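Local coordinates for protein HupZ (Streptococcus sp. 'group A', PDB 5ESC) that probably binds and degrades heme, as a dimeric split-barrel enzyme related to the pyridoxamine 5'-phosphate oxidases, at residues R53-I64 and R76-T85. Sequence-based numbering, arbitrary orientation. Where two conformers were deposited one is given.
Sequences RINIEDNGKIEI and RFVGTAEIQT
In the split barrel of the FMN-binding clan, residues 61-64 and 76-84 are paired portions of the antiparallel beta hairpin formed by strands 61-68 and 73-84, and helix 53-59, which leads into the first of them, packs across the far end of the second at 108°. I62 faces G79 and I64 faces F77 in hydrogen-bonded pairs: G79 N reaches I62 O at 3.0 Å, and F77 N binds I64 O at 2.7 Å. One backbone bond precedes the first bridged pair, K61 with T80: at the turn out of the helix G60, at positive phi, accepts through its O from A81 N (2.7 Å). N59 OD1 accepts from K61 N to close an Asx turn, while a water links N59 O to T80 OG1.

Toward the C-terminal end of strand 76-84 the helix adds apolar contacts. With chi1 of I56 at -69°, its CG2 swings opposite the backbone N and rests against A81 CB and I83 CG1 (3.7 Å to each), and I62 CG2 reaches the same A81 methyl from the strand. I83 crosses R53 and E57 at about right angles, lying against E57 CG and against the salt bridge in which R53 NE meets E57 OE2 at 2.7 Å. R53 NH1 has a second salt bridge, to D49, which should help to fix the extended arginine. Y44 of strand 41-46 touches both I56 and I83.

On the face carrying E63 and V78, the carboxylate of E63 lies alongside V78, with OE2 3.5 Å from V78 CG2. Q25 of the second subunit donates to OE2, placing this face at the dimer interface. R76 bends at chi3 (64°), which turns its guanidinium edge to the carboxylate; NH1 donates to E63 OE1 in a salt bridge, on the syn side at 3.1 Å, 34° out of the carboxylate plane.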
ATOM      1  N   ARG A  53       1.952  -7.431 -11.453  1.00 11.36           N
ATOM      2  CA  ARG A  53       2.465  -8.601 -12.101  1.00 12.47           C
ATOM      3  C   ARG A  53       3.769  -8.341 -12.874  1.00 14.48           C
ATOM      4  O   ARG A  53       4.740  -9.143 -12.748  1.00 12.71           O
ATOM      5  CB  ARG A  53       1.408  -9.235 -13.050  1.00 12.00           C
ATOM      6  CG  ARG A  53       1.923 -10.447 -13.734  1.00 13.26           C
ATOM      7  CD  ARG A  53       0.902 -11.041 -14.727  1.00 13.54           C
ATOM      8  NE  ARG A  53       1.405 -12.247 -15.332  1.00 13.53           N
ATOM      9  CZ  ARG A  53       0.643 -13.028 -16.109  1.00 17.59           C
ATOM     10  NH1 ARG A  53      -0.595 -12.649 -16.384  1.00 17.84           N
ATOM     11  NH2 ARG A  53       1.134 -14.112 -16.667  1.00 19.44           N
ATOM     12  N   ILE A  54       3.788  -7.233 -13.661  1.00 13.26           N
ATOM     13  CA  ILE A  54       4.923  -6.847 -14.450  0.50 14.80           C
ATOM     14  C   ILE A  54       6.165  -6.616 -13.545  1.00 12.81           C
ATOM     15  O   ILE A  54       7.278  -7.028 -13.860  1.00 12.22           O
ATOM     16  CB  ILE A  54       4.587  -5.560 -15.213  0.50 16.83           C
ATOM     17  CG1 ILE A  54       3.438  -5.806 -16.160  0.50 19.88           C
ATOM     18  CG2 ILE A  54       5.767  -5.033 -16.014  0.50 19.98           C
ATOM     19  CD1 ILE A  54       3.676  -6.975 -17.045  0.50 20.14           C
ATOM     20  N   ASN A  55       5.942  -5.958 -12.434  1.00 11.83           N
ATOM     21  CA  ASN A  55       7.001  -5.663 -11.484  1.00 13.40           C
ATOM     22  C   ASN A  55       7.501  -6.956 -10.829  1.00 12.54           C
ATOM     23  O   ASN A  55       8.730  -7.147 -10.674  1.00 14.65           O
ATOM     24  CB  ASN A  55       6.495  -4.675 -10.422  1.00 13.32           C
ATOM     25  CG  ASN A  55       6.256  -3.257 -10.974  1.00 14.61           C
ATOM     26  OD1 ASN A  55       6.583  -2.934 -12.092  1.00 16.84           O
ATOM     27  ND2 ASN A  55       5.647  -2.420 -10.145  1.00 12.80           N
ATOM     28  N   ILE A  56       6.577  -7.824 -10.365  1.00 12.84           N
ATOM     29  CA  ILE A  56       6.996  -9.166  -9.816  1.00 13.43           C
ATOM     30  C   ILE A  56       7.874  -9.981 -10.809  1.00 14.44           C
ATOM     31  O   ILE A  56       8.955 -10.458 -10.471  1.00 12.45           O
ATOM     32  CB  ILE A  56       5.814 -10.025  -9.296  1.00 12.84           C
ATOM     33  CG1 ILE A  56       5.221  -9.389  -8.016  1.00 13.75           C
ATOM     34  CG2 ILE A  56       6.211 -11.465  -9.069  1.00 13.25           C
ATOM     35  CD1 ILE A  56       3.810  -9.816  -7.744  1.00 15.00           C
ATOM     36  N   GLU A  57       7.427 -10.051 -12.044  1.00 14.44           N
ATOM     37  CA  GLU A  57       8.216 -10.735 -13.079  1.00 18.23           C
ATOM     38  C   GLU A  57       9.530 -10.022 -13.358  1.00 17.04           C
ATOM     39  O   GLU A  57      10.504 -10.710 -13.578  1.00 17.15           O
ATOM     40  CB  GLU A  57       7.383 -10.922 -14.389  1.00 20.29           C
ATOM     41  CG  GLU A  57       6.150 -11.744 -14.116  1.00 24.25           C
ATOM     42  CD  GLU A  57       5.284 -12.011 -15.366  1.00 30.57           C
ATOM     43  OE1 GLU A  57       5.794 -11.773 -16.449  1.00 44.35           O
ATOM     44  OE2 GLU A  57       4.131 -12.462 -15.297  1.00 28.65           O
ATOM     45  N   ASP A  58       9.569  -8.686 -13.330  1.00 15.95           N
ATOM     46  CA  ASP A  58      10.819  -7.955 -13.511  1.00 16.80           C
ATOM     47  C   ASP A  58      11.866  -8.197 -12.403  1.00 18.18           C
ATOM     48  O   ASP A  58      13.051  -8.415 -12.693  1.00 15.79           O
ATOM     49  CB  ASP A  58      10.645  -6.444 -13.631  1.00 18.93           C
ATOM     50  CG  ASP A  58      11.984  -5.713 -13.875  1.00 25.45           C
ATOM     51  OD1 ASP A  58      12.498  -5.797 -15.018  1.00 28.91           O
ATOM     52  OD2 ASP A  58      12.558  -5.109 -12.910  1.00 25.02           O
ATOM     53  N   ASN A  59      11.457  -8.117 -11.148  1.00 15.27           N
ATOM     54  CA  ASN A  59      12.477  -8.128 -10.044  1.00 15.79           C
ATOM     55  C   ASN A  59      12.047  -8.829  -8.764  1.00 13.93           C
ATOM     56  O   ASN A  59      12.780  -8.916  -7.818  1.00 14.14           O
ATOM     57  CB  ASN A  59      12.919  -6.679  -9.756  1.00 14.99           C
ATOM     58  CG  ASN A  59      11.752  -5.798  -9.345  1.00 15.24           C
ATOM     59  OD1 ASN A  59      11.087  -6.043  -8.285  1.00 14.55           O
ATOM     60  ND2 ASN A  59      11.405  -4.812 -10.188  1.00 12.71           N
ATOM     61  N   GLY A  60      10.807  -9.262  -8.689  1.00 12.71           N
ATOM     62  CA  GLY A  60      10.401 -10.056  -7.512  1.00 12.25           C
ATOM     63  C   GLY A  60      10.079  -9.332  -6.230  1.00 12.29           C
ATOM     64  O   GLY A  60       9.503  -9.983  -5.328  1.00 11.64           O
ATOM     65  N   LYS A  61      10.419  -8.036  -6.113  1.00  9.95           N
ATOM     66  CA  LYS A  61      10.366  -7.372  -4.791  1.00 12.05           C
ATOM     67  C   LYS A  61       8.966  -7.052  -4.390  1.00 12.80           C
ATOM     68  O   LYS A  61       8.161  -6.587  -5.224  1.00 11.92           O
ATOM     69  CB  LYS A  61      11.159  -6.119  -4.753  1.00 13.19           C
ATOM     70  CG  LYS A  61      12.670  -6.342  -4.999  1.00 16.66           C
ATOM     71  CD  LYS A  61      13.402  -5.003  -4.956  1.00 19.49           C
ATOM     72  CE  LYS A  61      14.912  -5.140  -4.859  1.00 24.25           C
ATOM     73  NZ  LYS A  61      15.410  -5.326  -6.226  1.00 30.25           N
ATOM     74  N   ILE A  62       8.631  -7.389  -3.149  1.00 12.34           N
ATOM     75  CA  ILE A  62       7.264  -7.172  -2.718  1.00 12.52           C
ATOM     76  C   ILE A  62       7.112  -6.899  -1.269  1.00 12.84           C
ATOM     77  O   ILE A  62       7.884  -7.439  -0.463  1.00 11.92           O
ATOM     78  CB  ILE A  62       6.335  -8.340  -3.189  1.00 13.19           C
ATOM     79  CG1 ILE A  62       4.877  -7.999  -2.933  1.00 13.58           C
ATOM     80  CG2 ILE A  62       6.720  -9.642  -2.526  1.00 11.71           C
ATOM     81  CD1 ILE A  62       4.011  -8.745  -3.930  1.00 15.97           C
ATOM     82  N   GLU A  63       6.149  -6.059  -0.902  1.00 12.59           N
ATOM     83  CA  GLU A  63       5.747  -5.863   0.477  1.00 14.37           C
ATOM     84  C   GLU A  63       4.278  -5.818   0.523  1.00 16.11           C
ATOM     85  O   GLU A  63       3.642  -5.259  -0.381  1.00 14.51           O
ATOM     86  CB  GLU A  63       6.325  -4.574   1.142  1.00 18.00           C
ATOM     87  CG  GLU A  63       7.833  -4.420   0.970  1.00 21.94           C
ATOM     88  CD  GLU A  63       8.535  -3.525   2.011  1.00 30.15           C
ATOM     89  OE1 GLU A  63       7.784  -2.786   2.708  1.00 30.83           O
ATOM     90  OE2 GLU A  63       9.838  -3.611   2.108  1.00 26.73           O
ATOM     91  N   ILE A  64       3.697  -6.477   1.527  1.00 13.43           N
ATOM     92  CA  ILE A  64       2.284  -6.540   1.612  1.00 14.37           C
ATOM     93  C   ILE A  64       1.910  -6.029   2.970  1.00 15.08           C
ATOM     94  O   ILE A  64       2.526  -6.454   3.997  1.00 16.11           O
ATOM     95  CB  ILE A  64       1.729  -8.017   1.536  1.00 14.40           C
ATOM     96  CG1 ILE A  64       2.269  -8.786   0.335  1.00 17.32           C
ATOM     97  CG2 ILE A  64       0.201  -8.029   1.610  1.00 17.04           C
ATOM     98  CD1 ILE A  64       2.051 -10.282   0.537  1.00 22.48           C
ATOM     99  N   ARG A  76       3.229  -5.768   8.146  1.00 17.25           N
ATOM    100  CA  ARG A  76       3.841  -5.620   6.826  1.00 18.25           C
ATOM    101  C   ARG A  76       4.697  -6.899   6.589  1.00 17.28           C
ATOM    102  O   ARG A  76       5.561  -7.229   7.436  1.00 17.59           O
ATOM    103  CB  ARG A  76       4.719  -4.341   6.826  1.00 22.00           C
ATOM    104  CG  ARG A  76       5.623  -4.125   5.603  1.00 24.88           C
ATOM    105  CD  ARG A  76       6.189  -2.698   5.508  1.00 32.54           C
ATOM    106  NE  ARG A  76       7.053  -2.409   6.636  1.00 37.48           N
ATOM    107  CZ  ARG A  76       8.375  -2.471   6.617  1.00 41.00           C
ATOM    108  NH1 ARG A  76       9.045  -2.734   5.503  1.00 45.14           N
ATOM    109  NH2 ARG A  76       9.055  -2.226   7.726  1.00 47.13           N
ATOM    110  N   PHE A  77       4.408  -7.630   5.511  1.00 15.67           N
ATOM    111  CA  PHE A  77       5.137  -8.842   5.124  1.00 15.46           C
ATOM    112  C   PHE A  77       6.071  -8.472   3.947  1.00 16.63           C
ATOM    113  O   PHE A  77       5.648  -7.962   2.842  1.00 15.35           O
ATOM    114  CB  PHE A  77       4.155  -9.940   4.753  1.00 13.98           C
ATOM    115  CG  PHE A  77       3.218 -10.294   5.848  1.00 16.53           C
ATOM    116  CD1 PHE A  77       2.106  -9.534   6.103  1.00 17.24           C
ATOM    117  CD2 PHE A  77       3.488 -11.357   6.704  1.00 16.67           C
ATOM    118  CE1 PHE A  77       1.265  -9.796   7.178  1.00 18.03           C
ATOM    119  CE2 PHE A  77       2.637 -11.663   7.758  1.00 16.73           C
ATOM    120  CZ  PHE A  77       1.515 -10.861   8.009  1.00 15.21           C
ATOM    121  N   VAL A  78       7.344  -8.715   4.120  1.00 13.74           N
ATOM    122  CA  VAL A  78       8.305  -8.410   3.102  1.00 14.36           C
ATOM    123  C   VAL A  78       8.881  -9.662   2.516  1.00 14.19           C
ATOM    124  O   VAL A  78       9.256 -10.570   3.294  1.00 13.40           O
ATOM    125  CB  VAL A  78       9.470  -7.558   3.632  1.00 15.48           C
ATOM    126  CG1 VAL A  78      10.473  -7.216   2.508  1.00 18.76           C
ATOM    127  CG2 VAL A  78       8.959  -6.269   4.261  1.00 18.98           C
ATOM    128  N   GLY A  79       9.063  -9.709   1.189  1.00 12.57           N
ATOM    129  CA  GLY A  79       9.735 -10.895   0.608  1.00 15.36           C
ATOM    130  C   GLY A  79       9.949 -10.810  -0.867  1.00 13.43           C
ATOM    131  O   GLY A  79      10.049  -9.669  -1.417  1.00 13.25           O
ATOM    132  N   THR A  80      10.054 -11.974  -1.513  1.00 12.55           N
ATOM    133  CA  THR A  80      10.265 -12.067  -2.921  1.00 13.81           C
ATOM    134  C   THR A  80       9.121 -12.907  -3.519  1.00 13.28           C
ATOM    135  O   THR A  80       8.675 -13.839  -2.874  1.00 13.92           O
ATOM    136  CB  THR A  80      11.642 -12.699  -3.257  1.00 16.53           C
ATOM    137  OG1 THR A  80      11.899 -12.511  -4.650  1.00 17.70           O
ATOM    138  CG2 THR A  80      11.720 -14.217  -2.959  1.00 17.76           C
ATOM    139  N   ALA A  81       8.664 -12.522  -4.698  1.00 11.02           N
ATOM    140  CA  ALA A  81       7.516 -13.107  -5.357  1.00 10.71           C
ATOM    141  C   ALA A  81       7.792 -13.642  -6.731  1.00 11.94           C
ATOM    142  O   ALA A  81       8.793 -13.233  -7.382  1.00 10.81           O
ATOM    143  CB  ALA A  81       6.364 -12.104  -5.400  1.00 10.66           C
ATOM    144  N   GLU A  82       6.938 -14.555  -7.202  1.00 11.71           N
ATOM    145  CA  GLU A  82       7.059 -15.112  -8.530  1.00 13.44           C
ATOM    146  C   GLU A  82       5.662 -15.313  -9.027  1.00 12.99           C
ATOM    147  O   GLU A  82       4.725 -15.397  -8.234  1.00 12.65           O
ATOM    148  CB  GLU A  82       7.770 -16.494  -8.540  1.00 15.64           C
ATOM    149  CG  GLU A  82       7.465 -17.439  -7.407  1.00 19.74           C
ATOM    150  CD  GLU A  82       8.107 -18.840  -7.570  1.00 23.81           C
ATOM    151  OE1 GLU A  82       8.336 -19.505  -6.511  1.00 21.87           O
ATOM    152  OE2 GLU A  82       8.388 -19.269  -8.761  1.00 22.04           O
ATOM    153  N   ILE A  83       5.540 -15.449 -10.329  1.00 12.83           N
ATOM    154  CA  ILE A  83       4.265 -15.672 -10.981  1.00 13.28           C
ATOM    155  C   ILE A  83       4.379 -17.060 -11.645  1.00 13.55           C
ATOM    156  O   ILE A  83       5.412 -17.344 -12.250  1.00 14.32           O
ATOM    157  CB  ILE A  83       3.999 -14.609 -12.060  1.00 13.16           C
ATOM    158  CG1 ILE A  83       3.949 -13.246 -11.455  1.00 13.26           C
ATOM    159  CG2 ILE A  83       2.711 -14.910 -12.835  1.00 14.02           C
ATOM    160  CD1 ILE A  83       2.698 -12.943 -10.602  1.00 15.15           C
ATOM    161  N   GLN A  84       3.371 -17.935 -11.492  1.00 12.51           N
ATOM    162  CA  GLN A  84       3.345 -19.218 -12.103  1.00 12.49           C
ATOM    163  C   GLN A  84       2.017 -19.357 -12.891  1.00 14.88           C
ATOM    164  O   GLN A  84       0.960 -18.829 -12.487  1.00 12.36           O
ATOM    165  CB  GLN A  84       3.574 -20.382 -11.165  1.00 12.66           C
ATOM    166  CG  GLN A  84       4.997 -20.392 -10.538  1.00 14.22           C
ATOM    167  CD  GLN A  84       5.234 -21.553  -9.624  1.00 16.80           C
ATOM    168  OE1 GLN A  84       4.396 -22.406  -9.512  1.00 18.59           O
ATOM    169  NE2 GLN A  84       6.347 -21.566  -8.937  1.00 19.12           N
ATOM    170  N   THR A  85       2.086 -20.091 -13.975  1.00 15.85           N
ATOM    171  CA  THR A  85       0.881 -20.302 -14.799  1.00 16.78           C
ATOM    172  C   THR A  85       0.498 -21.793 -14.940  1.00 18.31           C
ATOM    173  O   THR A  85      -0.423 -22.141 -15.668  1.00 19.99           O
ATOM    174  CB  THR A  85       1.101 -19.659 -16.150  1.00 17.61           C
ATOM    175  OG1 THR A  85       2.255 -20.240 -16.764  1.00 18.57           O
ATOM    176  CG2 THR A  85       1.260 -18.101 -16.065  1.00 17.35           C
TER
HETATM  177  O   HOH W   1      12.835  -9.958  -5.159  1.00 18.85           O